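Local coordinates for inorganic pyrophosphatase (PDB 2BQX), which catalyses the magnesium-dependent hydrolysis of inorganic pyrophosphate to two phosphate ions and works as a homohexamer, at the interface of chains A and B. Coordinates in Å, arbitrary orientation; residue numbers count along the deposited sequence, not the author numbering. Chains: chain A/B, Inorganic pyrophosphatase.

The interface of chains A and B. Residues chain A 27, 29, 38, 40; chain B 77-79, 82.
A strand-against-loop interface joins two subunits of the homohexamer here: side chains of A:Ile27 and A:Tyr29 (strand 27-31) and of A:Leu38 and A:Val40 (strand 38-43) meet a loop of the neighbour running from B:Ala77 to B:Ser82. The patch buries 203 Å² in all, with A:Tyr29 contributing 44 Å², more than any other residue of the set. Its phenol reaches the partner's main chain: B:Gln79 N donates to A:Tyr29 OH at 2.9 Å, nearly straight, with 162° at the hydrogen. The CG of A:Tyr29 lies anti to its carbonyl carbon (chi1 -68°), directing the ring along the sheet surface to the loop. One ring face is backed from within chain A by A:Ile27 CG2, 3.6 Å above the plane and displaced toward the rim. Off the CE1 rim, displaced toward the face opposite A:Ile27, B:Ser82 CB lies 3.7 Å from A:Tyr29 CE1. B:Gln79 CB sits above the plane on that same face, 3.9 Å from A:Tyr29 CZ. A:Val40 and B:Phe78 cross at about a right angle; both methyls of the valine approach the phenyl ring, A:Val40 CG1 lying 3.7 Å from B:Phe78 CE1. A:Ile27 CD1 approaches the same ring, 4.1 Å from B:Phe78 CD1. A:Leu38 CD2 meets the amide nitrogen B:Gln79 NE2 at 3.6 Å, a van der Waals contact. The loop is braced within chain B: B:Ser82 OG donates to a lone pair of B:Gln79 O, in the carbonyl plane, at 2.7 Å.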
loop_
_atom_site.group_PDB
_atom_site.type_symbol
_atom_site.label_atom_id
_atom_site.label_comp_id
_atom_site.label_asym_id
_atom_site.label_seq_id
_atom_site.Cartn_x
_atom_site.Cartn_y
_atom_site.Cartn_z
ATOM N N ILE A 27 1.262 12.676 -7.068
ATOM C CA ILE A 27 1.972 13.831 -6.526
ATOM C C ILE A 27 3.228 14.119 -7.336
ATOM O O ILE A 27 4.136 13.290 -7.416
ATOM C CB ILE A 27 2.397 13.615 -5.059
ATOM C CG1 ILE A 27 1.167 13.341 -4.187
ATOM C CG2 ILE A 27 3.142 14.864 -4.554
ATOM C CD1 ILE A 27 1.496 12.971 -2.753
ATOM N N TYR A 29 6.643 16.025 -7.696
ATOM C CA TYR A 29 7.641 16.751 -6.914
ATOM C C TYR A 29 8.539 17.456 -7.921
ATOM O O TYR A 29 8.504 17.154 -9.118
ATOM C CB TYR A 29 8.500 15.796 -6.068
ATOM C CG TYR A 29 7.754 15.117 -4.947
ATOM C CD1 TYR A 29 7.602 15.737 -3.704
ATOM C CD2 TYR A 29 7.162 13.871 -5.140
ATOM C CE1 TYR A 29 6.876 15.133 -2.683
ATOM C CE2 TYR A 29 6.431 13.259 -4.126
ATOM C CZ TYR A 29 6.290 13.897 -2.901
ATOM O OH TYR A 29 5.540 13.318 -1.898
ATOM N N LEU A 38 13.529 18.740 -2.361
ATOM C CA LEU A 38 12.498 18.093 -3.157
ATOM C C LEU A 38 11.205 18.833 -2.829
ATOM O O LEU A 38 10.630 18.643 -1.757
ATOM C CB LEU A 38 12.392 16.621 -2.755
ATOM C CG LEU A 38 11.558 15.705 -3.650
ATOM C CD1 LEU A 38 12.168 15.661 -5.048
ATOM C CD2 LEU A 38 11.518 14.304 -3.044
ATOM N N VAL A 40 7.211 19.926 -3.219
ATOM C CA VAL A 40 5.920 19.381 -3.609
ATOM C C VAL A 40 5.438 20.405 -4.622
ATOM O O VAL A 40 5.244 21.572 -4.282
ATOM C CB VAL A 40 4.938 19.341 -2.431
ATOM C CG1 VAL A 40 3.574 18.867 -2.917
ATOM C CG2 VAL A 40 5.469 18.415 -1.342
ATOM N N ALA B 77 -0.559 12.025 1.140
ATOM C CA ALA B 77 0.605 11.980 2.020
ATOM C C ALA B 77 1.862 12.437 1.269
ATOM O O ALA B 77 2.198 11.881 0.223
ATOM C CB ALA B 77 0.800 10.545 2.534
ATOM N N PHE B 78 2.542 13.451 1.801
ATOM C CA PHE B 78 3.761 13.968 1.195
ATOM C C PHE B 78 4.961 13.223 1.779
ATOM O O PHE B 78 4.981 12.897 2.970
ATOM C CB PHE B 78 3.906 15.477 1.473
ATOM C CG PHE B 78 2.763 16.303 0.944
ATOM C CD1 PHE B 78 2.349 16.172 -0.380
ATOM C CD2 PHE B 78 2.081 17.185 1.774
ATOM C CE1 PHE B 78 1.269 16.906 -0.870
ATOM C CE2 PHE B 78 0.997 17.925 1.295
ATOM C CZ PHE B 78 0.592 17.779 -0.028
ATOM N N GLN B 79 5.954 12.969 0.937
ATOM C CA GLN B 79 7.165 12.250 1.331
ATOM C C GLN B 79 7.989 12.969 2.390
ATOM O O GLN B 79 8.267 14.164 2.265
ATOM C CB GLN B 79 8.028 12.012 0.094
ATOM C CG GLN B 79 9.318 11.257 0.376
ATOM C CD GLN B 79 9.919 10.689 -0.896
ATOM O OE1 GLN B 79 9.328 9.816 -1.536
ATOM N NE2 GLN B 79 11.086 11.187 -1.272
ATOM N N SER B 82 10.420 16.181 1.953
ATOM C CA SER B 82 10.039 17.134 0.911
ATOM C C SER B 82 9.612 18.453 1.553
ATOM O O SER B 82 9.460 18.541 2.773
ATOM C CB SER B 82 8.903 16.574 0.038
ATOM O OG SER B 82 7.732 16.313 0.798
#